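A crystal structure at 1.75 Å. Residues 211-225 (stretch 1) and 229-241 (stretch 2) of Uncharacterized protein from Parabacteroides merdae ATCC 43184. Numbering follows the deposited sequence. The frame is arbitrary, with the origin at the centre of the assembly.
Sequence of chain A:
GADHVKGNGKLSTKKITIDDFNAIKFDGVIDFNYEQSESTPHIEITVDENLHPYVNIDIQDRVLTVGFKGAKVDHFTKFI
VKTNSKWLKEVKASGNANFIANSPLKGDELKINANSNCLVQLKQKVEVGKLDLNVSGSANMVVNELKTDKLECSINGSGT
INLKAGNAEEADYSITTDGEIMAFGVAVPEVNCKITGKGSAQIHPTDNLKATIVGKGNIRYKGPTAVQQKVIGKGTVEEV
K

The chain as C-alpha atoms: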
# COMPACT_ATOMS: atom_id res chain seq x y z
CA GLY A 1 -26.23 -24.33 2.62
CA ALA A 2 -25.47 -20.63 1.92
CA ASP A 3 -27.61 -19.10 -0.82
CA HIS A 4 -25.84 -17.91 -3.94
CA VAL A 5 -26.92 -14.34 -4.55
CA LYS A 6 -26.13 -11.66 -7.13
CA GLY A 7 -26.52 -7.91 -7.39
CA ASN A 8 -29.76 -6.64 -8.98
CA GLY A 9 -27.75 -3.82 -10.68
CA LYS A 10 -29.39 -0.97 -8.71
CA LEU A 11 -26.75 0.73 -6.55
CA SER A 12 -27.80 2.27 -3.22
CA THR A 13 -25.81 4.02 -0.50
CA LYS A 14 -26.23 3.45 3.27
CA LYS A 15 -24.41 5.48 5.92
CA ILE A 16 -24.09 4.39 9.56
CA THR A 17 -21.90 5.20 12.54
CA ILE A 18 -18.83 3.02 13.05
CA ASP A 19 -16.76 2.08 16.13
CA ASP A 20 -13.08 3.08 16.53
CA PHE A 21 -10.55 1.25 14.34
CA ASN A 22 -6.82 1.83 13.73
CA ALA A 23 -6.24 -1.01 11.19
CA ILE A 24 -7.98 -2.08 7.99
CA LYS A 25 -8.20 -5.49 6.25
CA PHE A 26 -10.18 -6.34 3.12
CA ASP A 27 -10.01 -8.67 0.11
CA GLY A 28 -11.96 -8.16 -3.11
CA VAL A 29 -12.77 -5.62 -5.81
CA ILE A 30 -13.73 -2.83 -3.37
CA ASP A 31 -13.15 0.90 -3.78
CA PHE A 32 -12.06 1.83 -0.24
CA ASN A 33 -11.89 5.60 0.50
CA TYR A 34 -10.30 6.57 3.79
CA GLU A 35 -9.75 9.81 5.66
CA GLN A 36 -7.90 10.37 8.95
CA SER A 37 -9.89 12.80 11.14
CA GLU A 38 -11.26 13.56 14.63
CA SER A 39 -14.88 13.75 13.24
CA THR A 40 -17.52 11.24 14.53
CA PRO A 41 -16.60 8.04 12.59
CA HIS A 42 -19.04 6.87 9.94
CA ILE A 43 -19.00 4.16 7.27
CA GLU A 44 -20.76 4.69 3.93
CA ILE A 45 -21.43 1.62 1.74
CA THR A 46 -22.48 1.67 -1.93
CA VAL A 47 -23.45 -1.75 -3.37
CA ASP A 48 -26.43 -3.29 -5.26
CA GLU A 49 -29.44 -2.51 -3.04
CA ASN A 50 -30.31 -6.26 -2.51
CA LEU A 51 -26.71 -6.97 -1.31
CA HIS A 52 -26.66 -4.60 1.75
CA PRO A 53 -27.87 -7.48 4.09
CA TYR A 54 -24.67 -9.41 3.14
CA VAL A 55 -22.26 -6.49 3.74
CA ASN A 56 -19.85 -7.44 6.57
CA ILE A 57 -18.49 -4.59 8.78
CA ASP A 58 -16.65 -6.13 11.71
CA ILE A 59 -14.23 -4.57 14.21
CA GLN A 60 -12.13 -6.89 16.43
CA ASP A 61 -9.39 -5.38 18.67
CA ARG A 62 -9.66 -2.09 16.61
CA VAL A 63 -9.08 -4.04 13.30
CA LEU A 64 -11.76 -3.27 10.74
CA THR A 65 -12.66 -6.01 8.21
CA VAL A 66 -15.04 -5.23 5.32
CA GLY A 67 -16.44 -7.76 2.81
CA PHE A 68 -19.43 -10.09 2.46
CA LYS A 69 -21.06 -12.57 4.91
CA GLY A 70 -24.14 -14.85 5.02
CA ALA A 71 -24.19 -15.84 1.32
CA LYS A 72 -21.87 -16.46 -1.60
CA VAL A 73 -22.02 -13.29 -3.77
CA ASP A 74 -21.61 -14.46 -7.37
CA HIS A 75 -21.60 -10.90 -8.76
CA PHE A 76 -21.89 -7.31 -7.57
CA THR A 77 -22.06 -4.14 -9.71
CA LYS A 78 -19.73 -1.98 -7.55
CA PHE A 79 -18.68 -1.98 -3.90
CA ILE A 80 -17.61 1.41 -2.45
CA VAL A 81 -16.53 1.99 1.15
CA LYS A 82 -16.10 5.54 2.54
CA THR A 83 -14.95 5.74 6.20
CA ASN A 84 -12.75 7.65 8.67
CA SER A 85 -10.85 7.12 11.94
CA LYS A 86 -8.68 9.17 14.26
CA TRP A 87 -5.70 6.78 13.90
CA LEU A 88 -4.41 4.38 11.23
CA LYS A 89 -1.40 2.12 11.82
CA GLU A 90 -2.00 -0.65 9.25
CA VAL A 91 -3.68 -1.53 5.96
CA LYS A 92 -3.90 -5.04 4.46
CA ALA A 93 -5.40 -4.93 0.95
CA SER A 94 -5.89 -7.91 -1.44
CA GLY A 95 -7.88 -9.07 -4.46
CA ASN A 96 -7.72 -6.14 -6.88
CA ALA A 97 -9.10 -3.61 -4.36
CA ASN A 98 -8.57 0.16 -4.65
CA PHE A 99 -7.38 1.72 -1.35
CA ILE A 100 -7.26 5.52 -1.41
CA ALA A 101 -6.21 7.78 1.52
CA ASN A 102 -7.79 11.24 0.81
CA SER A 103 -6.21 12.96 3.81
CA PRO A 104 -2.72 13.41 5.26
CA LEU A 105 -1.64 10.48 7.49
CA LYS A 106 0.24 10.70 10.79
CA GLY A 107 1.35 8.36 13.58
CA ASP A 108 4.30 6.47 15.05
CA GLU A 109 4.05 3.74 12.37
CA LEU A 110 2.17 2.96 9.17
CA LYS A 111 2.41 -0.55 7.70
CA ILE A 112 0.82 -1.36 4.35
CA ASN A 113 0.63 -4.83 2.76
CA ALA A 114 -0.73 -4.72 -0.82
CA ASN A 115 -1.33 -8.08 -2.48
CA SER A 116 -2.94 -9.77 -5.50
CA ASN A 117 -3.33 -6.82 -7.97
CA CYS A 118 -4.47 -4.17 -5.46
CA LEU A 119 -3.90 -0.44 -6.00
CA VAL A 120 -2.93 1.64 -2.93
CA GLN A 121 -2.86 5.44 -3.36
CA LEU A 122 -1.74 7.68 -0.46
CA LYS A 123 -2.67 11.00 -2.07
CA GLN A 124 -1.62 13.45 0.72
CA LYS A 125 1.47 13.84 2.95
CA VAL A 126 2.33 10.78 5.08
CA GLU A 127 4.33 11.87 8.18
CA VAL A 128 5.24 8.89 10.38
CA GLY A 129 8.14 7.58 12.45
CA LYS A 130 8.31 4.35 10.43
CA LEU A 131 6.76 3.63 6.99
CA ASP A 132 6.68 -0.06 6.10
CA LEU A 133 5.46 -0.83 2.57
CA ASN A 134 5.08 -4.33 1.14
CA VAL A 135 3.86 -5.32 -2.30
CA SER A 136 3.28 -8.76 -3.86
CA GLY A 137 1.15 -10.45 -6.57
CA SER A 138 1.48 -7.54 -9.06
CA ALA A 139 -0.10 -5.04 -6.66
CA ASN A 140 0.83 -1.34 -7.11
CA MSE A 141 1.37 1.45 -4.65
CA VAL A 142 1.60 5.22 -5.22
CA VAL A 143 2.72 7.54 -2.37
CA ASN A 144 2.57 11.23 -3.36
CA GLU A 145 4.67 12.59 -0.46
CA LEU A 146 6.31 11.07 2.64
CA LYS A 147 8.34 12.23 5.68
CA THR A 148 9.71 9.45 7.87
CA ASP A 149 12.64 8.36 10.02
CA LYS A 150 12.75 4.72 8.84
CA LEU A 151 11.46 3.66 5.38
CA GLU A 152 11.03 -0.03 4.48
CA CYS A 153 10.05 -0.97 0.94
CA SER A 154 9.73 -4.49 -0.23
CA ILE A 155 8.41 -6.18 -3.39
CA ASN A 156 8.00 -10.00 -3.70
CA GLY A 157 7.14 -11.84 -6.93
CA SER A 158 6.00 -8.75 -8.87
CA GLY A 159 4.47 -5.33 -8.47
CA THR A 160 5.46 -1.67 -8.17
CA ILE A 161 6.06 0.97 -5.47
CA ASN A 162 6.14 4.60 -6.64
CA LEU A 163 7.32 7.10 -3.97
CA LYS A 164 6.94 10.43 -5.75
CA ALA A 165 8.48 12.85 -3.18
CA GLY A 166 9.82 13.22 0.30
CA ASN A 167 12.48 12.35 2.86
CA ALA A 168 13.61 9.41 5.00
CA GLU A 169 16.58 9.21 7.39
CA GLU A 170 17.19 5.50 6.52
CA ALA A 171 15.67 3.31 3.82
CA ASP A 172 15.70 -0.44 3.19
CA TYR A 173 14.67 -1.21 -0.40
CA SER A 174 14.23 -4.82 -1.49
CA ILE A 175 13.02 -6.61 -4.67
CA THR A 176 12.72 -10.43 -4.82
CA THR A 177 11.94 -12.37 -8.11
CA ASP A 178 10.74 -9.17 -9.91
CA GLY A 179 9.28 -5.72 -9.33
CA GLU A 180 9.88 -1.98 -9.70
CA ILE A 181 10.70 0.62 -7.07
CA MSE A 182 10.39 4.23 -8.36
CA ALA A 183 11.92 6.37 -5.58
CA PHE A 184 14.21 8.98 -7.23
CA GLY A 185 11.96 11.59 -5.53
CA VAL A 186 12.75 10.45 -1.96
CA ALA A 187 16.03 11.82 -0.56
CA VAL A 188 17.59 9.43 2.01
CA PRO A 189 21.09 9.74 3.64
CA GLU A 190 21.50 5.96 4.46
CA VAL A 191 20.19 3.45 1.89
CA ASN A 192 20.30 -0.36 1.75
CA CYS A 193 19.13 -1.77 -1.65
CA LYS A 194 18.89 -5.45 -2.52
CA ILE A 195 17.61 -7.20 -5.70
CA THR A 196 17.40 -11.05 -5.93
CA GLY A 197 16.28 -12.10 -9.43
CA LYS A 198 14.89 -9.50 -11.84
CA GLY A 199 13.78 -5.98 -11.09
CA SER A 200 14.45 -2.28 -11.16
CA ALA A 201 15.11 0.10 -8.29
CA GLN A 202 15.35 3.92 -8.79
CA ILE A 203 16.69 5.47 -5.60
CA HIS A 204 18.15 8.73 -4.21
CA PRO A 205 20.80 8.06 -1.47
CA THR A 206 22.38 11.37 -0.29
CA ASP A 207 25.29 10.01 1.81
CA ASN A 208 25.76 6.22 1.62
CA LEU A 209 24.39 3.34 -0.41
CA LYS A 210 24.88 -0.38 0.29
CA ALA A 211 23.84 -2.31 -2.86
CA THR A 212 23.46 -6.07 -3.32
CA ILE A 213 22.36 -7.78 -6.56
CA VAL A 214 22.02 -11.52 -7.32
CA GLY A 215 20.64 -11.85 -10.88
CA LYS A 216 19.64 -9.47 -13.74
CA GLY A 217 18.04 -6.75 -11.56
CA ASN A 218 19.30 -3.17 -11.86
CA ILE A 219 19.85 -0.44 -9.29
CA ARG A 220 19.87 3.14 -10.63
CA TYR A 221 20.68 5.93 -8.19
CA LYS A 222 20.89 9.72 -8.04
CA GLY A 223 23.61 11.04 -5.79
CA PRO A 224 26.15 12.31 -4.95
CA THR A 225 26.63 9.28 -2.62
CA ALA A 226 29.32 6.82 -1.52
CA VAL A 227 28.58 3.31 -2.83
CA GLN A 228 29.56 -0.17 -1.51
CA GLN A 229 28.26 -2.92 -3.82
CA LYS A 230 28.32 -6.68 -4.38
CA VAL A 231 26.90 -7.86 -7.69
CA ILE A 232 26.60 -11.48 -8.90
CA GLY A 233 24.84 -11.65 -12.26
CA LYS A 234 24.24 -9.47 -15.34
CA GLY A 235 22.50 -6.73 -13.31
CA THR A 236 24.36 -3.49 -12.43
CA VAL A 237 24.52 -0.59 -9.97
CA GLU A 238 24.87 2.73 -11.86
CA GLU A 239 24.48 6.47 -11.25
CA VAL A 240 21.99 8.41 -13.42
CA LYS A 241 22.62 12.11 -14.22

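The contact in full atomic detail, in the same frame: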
# COMPACT_ATOMS: atom_id res chain seq x y z
N ALA A 211 24.60 -1.62 -1.81
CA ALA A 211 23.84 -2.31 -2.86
C ALA A 211 24.25 -3.76 -3.03
O ALA A 211 25.45 -4.08 -3.09
CB ALA A 211 24.02 -1.56 -4.18
N THR A 212 23.24 -4.64 -3.11
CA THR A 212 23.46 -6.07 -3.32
C THR A 212 22.54 -6.57 -4.43
O THR A 212 21.33 -6.39 -4.35
CB THR A 212 23.24 -6.88 -2.03
OG1 THR A 212 23.89 -6.24 -0.92
CG2 THR A 212 23.74 -8.33 -2.16
N ILE A 213 23.13 -7.20 -5.46
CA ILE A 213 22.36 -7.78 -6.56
C ILE A 213 22.78 -9.21 -6.78
O ILE A 213 23.98 -9.47 -6.85
CB ILE A 213 22.51 -6.97 -7.90
CG1 ILE A 213 21.95 -5.52 -7.77
CG2 ILE A 213 21.87 -7.75 -9.09
CD1 ILE A 213 22.22 -4.60 -8.94
N VAL A 214 21.80 -10.13 -6.92
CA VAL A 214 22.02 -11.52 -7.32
C VAL A 214 21.02 -11.75 -8.45
O VAL A 214 19.82 -11.86 -8.18
CB VAL A 214 21.92 -12.59 -6.19
CG1 VAL A 214 22.20 -13.99 -6.75
CG2 VAL A 214 22.87 -12.27 -5.04
N GLY A 215 21.50 -11.70 -9.70
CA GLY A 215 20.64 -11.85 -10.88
C GLY A 215 20.77 -10.72 -11.87
O GLY A 215 21.80 -10.04 -11.90
N LYS A 216 19.71 -10.47 -12.66
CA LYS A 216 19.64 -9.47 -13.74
C LYS A 216 19.07 -8.10 -13.32
O LYS A 216 19.06 -7.16 -14.13
CB LYS A 216 18.77 -10.01 -14.89
CG LYS A 216 19.46 -11.08 -15.73
CD LYS A 216 18.45 -11.80 -16.62
CE LYS A 216 18.61 -13.31 -16.61
NZ LYS A 216 19.88 -13.76 -17.25
N GLY A 217 18.60 -7.99 -12.09
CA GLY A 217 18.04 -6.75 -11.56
C GLY A 217 19.00 -5.58 -11.58
O GLY A 217 20.21 -5.76 -11.44
N ASN A 218 18.47 -4.37 -11.78
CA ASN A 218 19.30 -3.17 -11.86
C ASN A 218 18.95 -2.14 -10.81
O ASN A 218 17.77 -1.92 -10.52
CB ASN A 218 19.18 -2.52 -13.24
CG ASN A 218 19.76 -3.36 -14.33
OD1 ASN A 218 20.96 -3.63 -14.35
ND2 ASN A 218 18.90 -3.87 -15.19
N ILE A 219 19.99 -1.51 -10.25
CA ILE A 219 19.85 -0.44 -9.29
C ILE A 219 20.34 0.84 -9.98
O ILE A 219 21.47 0.88 -10.48
CB ILE A 219 20.60 -0.71 -7.97
CG1 ILE A 219 20.00 -1.94 -7.24
CG2 ILE A 219 20.62 0.56 -7.08
CD1 ILE A 219 20.84 -2.44 -6.04
N ARG A 220 19.48 1.86 -10.04
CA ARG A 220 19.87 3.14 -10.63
C ARG A 220 19.71 4.19 -9.54
O ARG A 220 18.68 4.23 -8.89
CB ARG A 220 19.05 3.45 -11.90
CG ARG A 220 19.33 2.50 -13.08
CD ARG A 220 20.76 2.59 -13.59
NE ARG A 220 21.02 1.62 -14.67
CZ ARG A 220 21.53 0.40 -14.50
NH1 ARG A 220 21.82 -0.04 -13.28
NH2 ARG A 220 21.76 -0.38 -15.54
N TYR A 221 20.77 4.97 -9.28
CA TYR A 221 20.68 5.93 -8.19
C TYR A 221 21.06 7.34 -8.61
O TYR A 221 21.85 7.55 -9.53
CB TYR A 221 21.59 5.48 -7.01
CG TYR A 221 23.07 5.52 -7.31
CD1 TYR A 221 23.73 4.40 -7.83
CD2 TYR A 221 23.83 6.66 -7.06
CE1 TYR A 221 25.10 4.42 -8.09
CE2 TYR A 221 25.19 6.69 -7.32
CZ TYR A 221 25.82 5.57 -7.83
OH TYR A 221 27.17 5.61 -8.09
N LYS A 222 20.51 8.32 -7.88
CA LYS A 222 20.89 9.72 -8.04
C LYS A 222 21.64 10.10 -6.79
O LYS A 222 21.18 9.78 -5.69
CB LYS A 222 19.68 10.63 -8.29
CG LYS A 222 19.23 10.54 -9.75
CD LYS A 222 17.96 11.31 -10.06
CE LYS A 222 17.50 10.96 -11.46
NZ LYS A 222 16.28 11.71 -11.85
N GLY A 223 22.82 10.67 -6.95
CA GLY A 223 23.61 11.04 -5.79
C GLY A 223 23.71 12.54 -5.61
O GLY A 223 22.72 13.26 -5.83
N PRO A 224 24.90 13.06 -5.26
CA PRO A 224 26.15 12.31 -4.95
C PRO A 224 26.02 11.42 -3.72
O PRO A 224 25.37 11.80 -2.74
CB PRO A 224 27.18 13.42 -4.67
CG PRO A 224 26.57 14.69 -5.24
CD PRO A 224 25.09 14.52 -5.10
N THR A 225 26.63 10.23 -3.75
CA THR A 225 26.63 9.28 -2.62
C THR A 225 27.79 8.32 -2.72
O THR A 225 28.19 7.98 -3.84
CB THR A 225 25.28 8.48 -2.57
OG1 THR A 225 25.29 7.56 -1.46
CG2 THR A 225 24.99 7.71 -3.84
N GLN A 229 29.13 -1.98 -3.11
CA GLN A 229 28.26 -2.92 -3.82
C GLN A 229 28.86 -4.31 -3.91
O GLN A 229 30.08 -4.48 -3.86
CB GLN A 229 27.94 -2.41 -5.24
CG GLN A 229 29.17 -2.25 -6.15
CD GLN A 229 28.80 -1.69 -7.49
OE1 GLN A 229 28.61 -2.44 -8.46
NE2 GLN A 229 28.69 -0.38 -7.59
N LYS A 230 27.97 -5.29 -4.11
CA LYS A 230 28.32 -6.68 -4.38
C LYS A 230 27.30 -7.19 -5.36
O LYS A 230 26.11 -7.29 -5.04
CB LYS A 230 28.40 -7.53 -3.09
CG LYS A 230 28.98 -8.94 -3.32
CD LYS A 230 30.38 -8.94 -3.99
CE LYS A 230 30.77 -10.32 -4.46
NZ LYS A 230 31.70 -10.26 -5.62
N VAL A 231 27.75 -7.41 -6.60
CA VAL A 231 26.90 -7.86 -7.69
C VAL A 231 27.38 -9.20 -8.23
O VAL A 231 28.55 -9.34 -8.59
CB VAL A 231 26.84 -6.81 -8.84
CG1 VAL A 231 26.11 -7.35 -10.07
CG2 VAL A 231 26.22 -5.50 -8.37
N ILE A 232 26.44 -10.16 -8.29
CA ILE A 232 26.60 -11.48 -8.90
C ILE A 232 25.47 -11.58 -9.91
O ILE A 232 24.29 -11.56 -9.54
CB ILE A 232 26.65 -12.67 -7.88
CG1 ILE A 232 27.76 -12.52 -6.80
CG2 ILE A 232 26.69 -14.06 -8.58
CD1 ILE A 232 29.25 -12.18 -7.34
N GLY A 233 25.83 -11.60 -11.19
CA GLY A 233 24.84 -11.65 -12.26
C GLY A 233 25.08 -10.57 -13.29
O GLY A 233 26.08 -9.84 -13.23
N LYS A 234 24.15 -10.45 -14.25
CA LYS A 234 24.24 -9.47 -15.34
C LYS A 234 23.73 -8.08 -14.93
O LYS A 234 24.02 -7.09 -15.61
CB LYS A 234 23.47 -9.98 -16.58
CG LYS A 234 24.13 -11.19 -17.24
CD LYS A 234 23.14 -11.95 -18.13
CE LYS A 234 23.78 -13.14 -18.80
NZ LYS A 234 22.77 -14.07 -19.38
N GLY A 235 23.02 -8.00 -13.81
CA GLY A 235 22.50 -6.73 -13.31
C GLY A 235 23.60 -5.78 -12.88
O GLY A 235 24.73 -6.21 -12.67
N THR A 236 23.33 -4.47 -12.82
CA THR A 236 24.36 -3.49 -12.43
C THR A 236 23.81 -2.43 -11.50
O THR A 236 22.59 -2.23 -11.41
CB THR A 236 24.98 -2.78 -13.67
OG1 THR A 236 23.95 -2.03 -14.32
CG2 THR A 236 25.66 -3.74 -14.66
N VAL A 237 24.74 -1.73 -10.85
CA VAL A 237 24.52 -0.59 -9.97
C VAL A 237 25.15 0.60 -10.69
O VAL A 237 26.36 0.57 -10.94
CB VAL A 237 25.13 -0.82 -8.56
CG1 VAL A 237 24.84 0.36 -7.64
CG2 VAL A 237 24.63 -2.11 -7.93
N GLU A 238 24.34 1.60 -11.09
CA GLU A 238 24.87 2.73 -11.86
C GLU A 238 24.21 4.04 -11.47
O GLU A 238 23.01 4.06 -11.16
CB GLU A 238 24.66 2.51 -13.38
CG GLU A 238 25.49 1.40 -14.00
CD GLU A 238 25.19 1.11 -15.46
OE1 GLU A 238 24.90 2.06 -16.21
OE2 GLU A 238 25.27 -0.08 -15.85
N GLU A 239 24.99 5.13 -11.50
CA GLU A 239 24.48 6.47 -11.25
C GLU A 239 23.76 7.01 -12.49
O GLU A 239 24.22 6.79 -13.61
CB GLU A 239 25.66 7.41 -10.90
CG GLU A 239 25.19 8.75 -10.36
CD GLU A 239 26.24 9.77 -9.98
OE1 GLU A 239 27.23 9.94 -10.73
OE2 GLU A 239 26.01 10.48 -8.98
N VAL A 240 22.67 7.75 -12.30
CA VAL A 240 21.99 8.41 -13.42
C VAL A 240 22.11 9.92 -13.21
O VAL A 240 21.95 10.40 -12.09
CB VAL A 240 20.53 7.96 -13.65
CG1 VAL A 240 20.47 6.55 -14.24
CG2 VAL A 240 19.71 8.03 -12.38
N LYS A 241 22.44 10.66 -14.28
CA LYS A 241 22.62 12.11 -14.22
C LYS A 241 21.40 12.85 -14.80
O LYS A 241 20.56 12.21 -15.47
CB LYS A 241 23.91 12.54 -14.94
CG LYS A 241 25.17 11.98 -14.26
CD LYS A 241 26.45 12.33 -15.01
CE LYS A 241 27.52 11.27 -14.84
NZ LYS A 241 27.98 11.14 -13.43
OXT LYS A 241 21.27 14.07 -14.53
O HOH W 1 22.21 -4.75 -16.43
O HOH W 2 23.56 11.59 -9.72
O HOH W 3 27.57 9.84 -6.58

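Stretches 1 and 2 lie side by side as successive parallel rungs. The axes of strands 211-214 and 229-232 approach to 4.8 Å at 6°, those of strands 218-221 and 237-239 to 4.9 Å at 22°, and together the stretches bury 1111 Å².

The first ladder starts at A211, whose O accepts from K230 N at 3.0 Å. I213 then bonds in both directions, its N to K230 O at 3.0 Å and its O from I232 N at 2.9 Å, and G215 N closes the run on I232 O at 2.8 Å. I213 thus bonds the two neighbours of its partner V231, the parallel pattern, and in this register paired residues have their side chains on the same face. A211 and I213 share theirs with V231 and V237. I213 CB meets V231 CG2 at 4.0 Å, while I213 CD1 reaches V237 CG2 at 3.6 Å; A211 CB lies 3.8 Å from the same V237 CG2. The two contacts with V237 link strand 211-214 to strand 237-239.

At the turn, G215 O accepts from G235 N at 3.0 Å. G235 sits close, its CA 3.1 Å from G217 O in a CA-H...O contact, and an ideal CB there would fall 1.9 Å from that same oxygen, G217 O, a clash. G233 and G215 also have backbone angles that by themselves call for glycine. K216 brings its NZ within 3.6 Å of K234 NZ, a like-charge approach between two exposed lysines. G217 O finds no hydrogen-bonding partner.

N218 substitutes a side chain for backbone: its OD1 accepts from T236 N at 2.9 Å and, at 2.7 Å, from a water that also donates to K234 O. The second ladder follows, with I219 N to T236 O at 2.9 Å and E238 N to I219 O at 3.0 Å.

R220 leans back toward the start of its strand and across to stretch 2; R220 NH1 donates to I219 O at 3.0 Å and to T236 O at 3.0 Å, the latter near the guanidinium plane. Its NH2 makes a weak bond to T236 OG1 at 3.0 Å. E238 OE2 lies over the guanidinium face, 3.5 Å from R220 NH2, so this salt bridge rests on charge without a directed N-H. T236 OG1 donates to that carboxylate oxygen, E238 OE2, at 2.8 Å.

Y221 continues the ladder, its N to E238 O at 3.1 Å and its O from V240 N at 2.9 Å. It turns its ring face to E239, whose CB lies 4.0 Å from the ring centroid, 30° off the normal. Beyond it, a water accepting from G223 N at 3.0 Å donates to E239 OE2 at 2.8 Å.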